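Local coordinates for protein glutathione S-transferase (Sphingobium chungbukense, PDB 6M1T) that binds glutathione and, as a beta-class glutathione S-transferase, probably transfers it to electrophilic compounds in detoxification, at residues A108-P111 / L112-G116; E150-V153 / A154-Y157. All coordinates share one frame; numbering follows the deposited sequence.

Contact 1. Residues A108-P111 / L112-G116; sequences AFVP and LFTPG
Val110 O is gripped by two donors, Phe113 N at 3.1 Å and the Thr114 hydroxyl, whose OG1 lies 2.7 Å from Val110 O. Both lie well out of the carbonyl plane, on opposite faces and off the lone pairs. Thr114 OG1 gets there because it sits beside its own backbone N, anti to the carbonyl carbon (chi1 -54°), which turns the hydroxyl back. Phe113 N also shares its proton weakly with Phe109 O, 3.2 Å away. One residue on, Thr114 N donates to Pro111 O at 3.2 Å (N-H...O 155°). The Ser117 hydroxyl is shared between Pro111 O and Thr114 O, with Lys122 NZ a further donor to Thr114 O. The Phe109 and Phe113 side chains run side by side, with Phe113 CE2 3.9 Å from Phe109 CD1 and Phe109 CB at the edge of the Phe113 ring. A valine in place of Thr114 would probably cost Val110 O its hydroxyl donor, leaving it to the bent bond from Phe113 N. The bonds from Phe113 N to Val110 O and Thr114 N to Pro111 O close two overlapping beta turns, the first 3-10-like, the second type I, carrying the chain out of helix 89-108 of the all-helical GST C-terminal domain.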
ATOM      1  N   ALA A 108       8.846   3.182   6.666  1.00 16.62           N
ATOM      2  CA  ALA A 108      10.269   3.401   7.061  1.00 18.66           C
ATOM      3  C   ALA A 108      10.398   4.528   8.100  1.00 17.55           C
ATOM      4  O   ALA A 108      11.260   4.404   8.977  1.00 22.46           O
ATOM      5  CB  ALA A 108      11.145   3.690   5.857  1.00 17.04           C
ATOM      6  N   PHE A 109       9.597   5.590   8.005  1.00 16.52           N
ATOM      7  CA  PHE A 109       9.711   6.827   8.824  1.00 17.22           C
ATOM      8  C   PHE A 109       9.137   6.654  10.239  1.00 20.19           C
ATOM      9  O   PHE A 109       9.423   7.491  11.146  1.00 21.45           O
ATOM     10  CB  PHE A 109       8.970   7.985   8.180  1.00 16.00           C
ATOM     11  CG  PHE A 109       9.660   8.603   7.002  1.00 15.89           C
ATOM     12  CD1 PHE A 109      10.588   9.632   7.184  1.00 16.11           C
ATOM     13  CD2 PHE A 109       9.362   8.205   5.716  1.00 15.67           C
ATOM     14  CE1 PHE A 109      11.213  10.187   6.079  1.00 14.44           C
ATOM     15  CE2 PHE A 109       9.997   8.762   4.615  1.00 16.23           C
ATOM     16  CZ  PHE A 109      10.930   9.759   4.810  1.00 17.30           C
ATOM     17  N   VAL A 110       8.305   5.636  10.457  1.00 21.42           N
ATOM     18  CA  VAL A 110       7.408   5.633  11.657  1.00 23.61           C
ATOM     19  C   VAL A 110       8.218   5.673  12.963  1.00 22.60           C
ATOM     20  O   VAL A 110       7.888   6.494  13.818  1.00 24.10           O
ATOM     21  CB  VAL A 110       6.382   4.485  11.573  1.00 25.77           C
ATOM     22  CG1 VAL A 110       5.665   4.265  12.896  1.00 28.44           C
ATOM     23  CG2 VAL A 110       5.403   4.776  10.449  1.00 24.29           C
ATOM     24  N   PRO A 111       9.276   4.856  13.182  1.00 25.69           N
ATOM     25  CA  PRO A 111      10.110   4.973  14.385  1.00 28.37           C
ATOM     26  C   PRO A 111      10.756   6.359  14.561  1.00 30.82           C
ATOM     27  O   PRO A 111      10.856   6.837  15.685  1.00 29.26           O
ATOM     28  CB  PRO A 111      11.236   3.948  14.190  1.00 27.08           C
ATOM     29  CG  PRO A 111      10.673   2.968  13.157  1.00 29.11           C
ATOM     30  CD  PRO A 111       9.759   3.799  12.288  1.00 24.96           C
ATOM     31  N   LEU A 112      11.158   6.996  13.460  1.00 30.14           N
ATOM     32  CA  LEU A 112      11.778   8.349  13.502  1.00 30.40           C
ATOM     33  C   LEU A 112      10.773   9.384  14.008  1.00 32.87           C
ATOM     34  O   LEU A 112      11.259  10.401  14.541  1.00 35.50           O
ATOM     35  CB  LEU A 112      12.281   8.755  12.115  1.00 30.38           C
ATOM     36  CG  LEU A 112      13.442   7.960  11.542  1.00 31.69           C
ATOM     37  CD1 LEU A 112      13.770   8.452  10.143  1.00 31.96           C
ATOM     38  CD2 LEU A 112      14.672   8.062  12.420  1.00 35.58           C
ATOM     39  N   PHE A 113       9.455   9.188  13.816  1.00 28.94           N
ATOM     40  CA  PHE A 113       8.393  10.138  14.254  1.00 32.14           C
ATOM     41  C   PHE A 113       7.688   9.642  15.529  1.00 36.87           C
ATOM     42  O   PHE A 113       6.643  10.210  15.910  1.00 40.85           O
ATOM     43  CB  PHE A 113       7.362  10.393  13.144  1.00 32.55           C
ATOM     44  CG  PHE A 113       7.833  11.335  12.063  1.00 31.28           C
ATOM     45  CD1 PHE A 113       7.823  12.709  12.262  1.00 34.10           C
ATOM     46  CD2 PHE A 113       8.315  10.851  10.855  1.00 30.84           C
ATOM     47  CE1 PHE A 113       8.236  13.576  11.262  1.00 32.54           C
ATOM     48  CE2 PHE A 113       8.727  11.715   9.851  1.00 32.01           C
ATOM     49  CZ  PHE A 113       8.684  13.080  10.055  1.00 33.38           C
ATOM     50  N   THR A 114       8.219   8.603  16.164  1.00 37.94           N
ATOM     51  CA  THR A 114       7.753   8.068  17.463  1.00 38.24           C
ATOM     52  C   THR A 114       8.783   8.471  18.518  1.00 41.20           C
ATOM     53  O   THR A 114       9.852   7.875  18.576  1.00 35.63           O
ATOM     54  CB  THR A 114       7.533   6.557  17.342  1.00 36.84           C
ATOM     55  OG1 THR A 114       6.647   6.357  16.238  1.00 36.04           O
ATOM     56  CG2 THR A 114       6.928   5.936  18.582  1.00 37.87           C
ATOM     57  N   PRO A 115       8.545   9.524  19.341  1.00 47.77           N
ATOM     58  CA  PRO A 115       9.460   9.853  20.447  1.00 49.53           C
ATOM     59  C   PRO A 115       9.757   8.670  21.397  1.00 47.77           C
ATOM     60  O   PRO A 115      10.863   8.566  21.853  1.00 44.25           O
ATOM     61  CB  PRO A 115       8.730  11.010  21.160  1.00 50.37           C
ATOM     62  CG  PRO A 115       7.930  11.665  20.049  1.00 48.52           C
ATOM     63  CD  PRO A 115       7.433  10.483  19.233  1.00 46.42           C
ATOM     64  N   GLY A 116       8.795   7.772  21.633  1.00 50.47           N
ATOM     65  CA  GLY A 116       9.004   6.530  22.416  1.00 52.16           C
ATOM     66  C   GLY A 116      10.144   5.645  21.897  1.00 52.77           C
ATOM     67  O   GLY A 116      10.928   5.129  22.735  1.00 47.33           O
TER

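Contact 2. Residues E150-V153 / A154-Y157; sequences EFSV and ADIY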
ATOM      1  N   GLU A 150       3.900  11.772 -17.359  1.00 40.28           N
ATOM      2  CA  GLU A 150       3.543  13.146 -16.931  1.00 40.04           C
ATOM      3  C   GLU A 150       3.210  13.217 -15.439  1.00 34.75           C
ATOM      4  O   GLU A 150       3.171  12.169 -14.761  1.00 32.62           O
ATOM      5  CB  GLU A 150       2.372  13.658 -17.761  1.00 44.84           C
ATOM      6  CG  GLU A 150       1.216  12.688 -17.860  1.00 45.23           C
ATOM      7  CD  GLU A 150       0.089  13.324 -18.651  1.00 47.03           C
ATOM      8  OE1 GLU A 150      -0.647  12.592 -19.307  1.00 54.92           O
ATOM      9  OE2 GLU A 150      -0.030  14.566 -18.611  1.00 38.15           O
ATOM     10  N   PHE A 151       3.010  14.444 -14.959  1.00 30.67           N
ATOM     11  CA  PHE A 151       2.784  14.754 -13.533  1.00 24.53           C
ATOM     12  C   PHE A 151       1.572  13.969 -13.040  1.00 22.43           C
ATOM     13  O   PHE A 151       0.480  13.977 -13.690  1.00 22.19           O
ATOM     14  CB  PHE A 151       2.651  16.255 -13.327  1.00 26.20           C
ATOM     15  CG  PHE A 151       2.572  16.623 -11.876  1.00 22.64           C
ATOM     16  CD1 PHE A 151       3.687  16.507 -11.062  1.00 22.70           C
ATOM     17  CD2 PHE A 151       1.405  17.129 -11.338  1.00 21.35           C
ATOM     18  CE1 PHE A 151       3.631  16.869  -9.723  1.00 23.50           C
ATOM     19  CE2 PHE A 151       1.344  17.462  -9.986  1.00 21.32           C
ATOM     20  CZ  PHE A 151       2.451  17.332  -9.184  1.00 22.37           C
ATOM     21  N   SER A 152       1.753  13.258 -11.920  1.00 20.27           N
ATOM     22  CA  SER A 152       0.744  12.298 -11.423  1.00 18.25           C
ATOM     23  C   SER A 152       0.581  12.375  -9.897  1.00 15.74           C
ATOM     24  O   SER A 152       1.446  12.906  -9.201  1.00 13.76           O
ATOM     25  CB  SER A 152       1.087  10.904 -11.832  1.00 19.35           C
ATOM     26  OG  SER A 152       2.011  10.339 -10.934  1.00 17.52           O
ATOM     27  N   VAL A 153      -0.482  11.756  -9.401  1.00 17.25           N
ATOM     28  CA  VAL A 153      -0.680  11.641  -7.926  1.00 15.04           C
ATOM     29  C   VAL A 153       0.517  10.925  -7.287  1.00 15.48           C
ATOM     30  O   VAL A 153       0.780  11.164  -6.104  1.00 14.05           O
ATOM     31  CB  VAL A 153      -2.015  10.976  -7.583  1.00 14.70           C
ATOM     32  CG1 VAL A 153      -3.140  11.953  -7.862  1.00 15.67           C
ATOM     33  CG2 VAL A 153      -2.231   9.647  -8.320  1.00 15.16           C
ATOM     34  N   ALA A 154       1.279  10.122  -8.031  1.00 14.81           N
ATOM     35  CA  ALA A 154       2.453   9.428  -7.459  1.00 16.06           C
ATOM     36  C   ALA A 154       3.533  10.461  -7.188  1.00 15.56           C
ATOM     37  O   ALA A 154       4.206  10.340  -6.162  1.00 14.63           O
ATOM     38  CB  ALA A 154       2.937   8.315  -8.364  1.00 16.32           C
ATOM     39  N   ASP A 155       3.724  11.447  -8.074  1.00 16.49           N
ATOM     40  CA  ASP A 155       4.697  12.547  -7.814  1.00 14.15           C
ATOM     41  C   ASP A 155       4.195  13.347  -6.590  1.00 12.32           C
ATOM     42  O   ASP A 155       4.981  13.773  -5.758  1.00 11.51           O
ATOM     43  CB  ASP A 155       4.827  13.500  -9.015  1.00 16.08           C
ATOM     44  CG  ASP A 155       5.340  12.833 -10.291  1.00 16.03           C
ATOM     45  OD1 ASP A 155       6.462  12.353 -10.274  1.00 19.36           O
ATOM     46  OD2 ASP A 155       4.590  12.753 -11.252  1.00 18.32           O
ATOM     47  N   ILE A 156       2.905  13.632  -6.534  1.00 12.28           N
ATOM     48  CA  ILE A 156       2.358  14.426  -5.398  1.00 12.37           C
ATOM     49  C   ILE A 156       2.674  13.685  -4.088  1.00 12.04           C
ATOM     50  O   ILE A 156       3.141  14.271  -3.140  1.00 12.64           O
ATOM     51  CB  ILE A 156       0.860  14.680  -5.562  1.00 13.40           C
ATOM     52  CG1 ILE A 156       0.540  15.571  -6.780  1.00 11.83           C
ATOM     53  CG2 ILE A 156       0.379  15.301  -4.243  1.00 12.12           C
ATOM     54  CD1 ILE A 156      -0.962  15.684  -7.062  1.00 12.20           C
ATOM     55  N   TYR A 157       2.401  12.401  -4.049  1.00 12.91           N
ATOM     56  CA  TYR A 157       2.572  11.569  -2.828  1.00 11.69           C
ATOM     57  C   TYR A 157       4.052  11.493  -2.426  1.00 10.89           C
ATOM     58  O   TYR A 157       4.391  11.762  -1.261  1.00 10.15           O
ATOM     59  CB  TYR A 157       1.990  10.215  -3.153  1.00 12.63           C
ATOM     60  CG  TYR A 157       1.681   9.308  -1.994  1.00 13.32           C
ATOM     61  CD1 TYR A 157       1.461   9.768  -0.704  1.00 15.07           C
ATOM     62  CD2 TYR A 157       1.481   7.967  -2.264  1.00 15.39           C
ATOM     63  CE1 TYR A 157       1.134   8.879   0.321  1.00 17.00           C
ATOM     64  CE2 TYR A 157       1.121   7.078  -1.271  1.00 14.56           C
ATOM     65  CZ  TYR A 157       0.934   7.533   0.018  1.00 17.27           C
ATOM     66  OH  TYR A 157       0.630   6.605   0.986  1.00 17.62           O
TER
HETATM   67  O   HOH W   1       4.292  10.286 -12.364  1.00 26.99           O
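With chi1 at -174°, the Phe151 ring stands anti to its backbone N and reaches forward over the first turn of helix 153-162, while Asp155, its CG beside its own N (chi1 -62°), bends its carboxylate back toward Ser152. Ser152, the N-cap, and Asp155 build the capping box, and Phe151 and Ile156, which flank it in sequence, the hydrophobic staple, both known from this helix in the GST family. Asp155 OD2 accepts from Ser152 N at 3.0 Å through its anti lone pair. Ser152 OG for its part accepts from Ala154 N, the amide before Asp155, also 3.0 Å away but along a bent line, so the serine caps the first turn. A water lies 2.7 Å from Ser152 OG and donates to Asp155 OD2, bridging the two side chains. The other carboxylate oxygen, OD1, is held by Tyr181 OH and Tyr146 N, which fixes the rotation of the group from its far side. The Phe151 side chain crosses Asp155 obliquely, ring and carboxylate planes nearly parallel (8° apart), with Phe151 CE1 3.6 Å from Asp155 CB. Arg188 makes a cation-pi contact with the same ring. Ile156, also packed on Ala13, Ile16 and Ala17 of helix 12-21, crosses Phe151 at about a right angle. Regular helical bonding starts at once, Ile156 N to Ser152 O, then Tyr157 N to Val153 O, and leads to the Tyr157 side chain beside bound glutathione. The staple itself closes where Phe151 CZ meets Ile156 CG1 at 3.5 Å.

Following the chain from the N terminus, the thioredoxin-like domain comes first and helix 89-108 then enters the helical domain. Contact 1 folds the chain over just beyond that helix, closing a short local turn on the way to helix 119-139. Contact 2 comes after helix 119-139 and its loop, where helix 153-162 starts. The two lie in series, neither nested nor crossing, and do not touch: their centres are 25 Å apart, on opposite sides of the chain's centre. Contact 1 packs on helix 119-139 near the surface; the buried contact 2 packs the start of helix 153-162 against helices 12-21, 66-75 and 89-108. Both lie near bound glutathione, Tyr157 touching it and the Val110 side chain standing about 6 Å away.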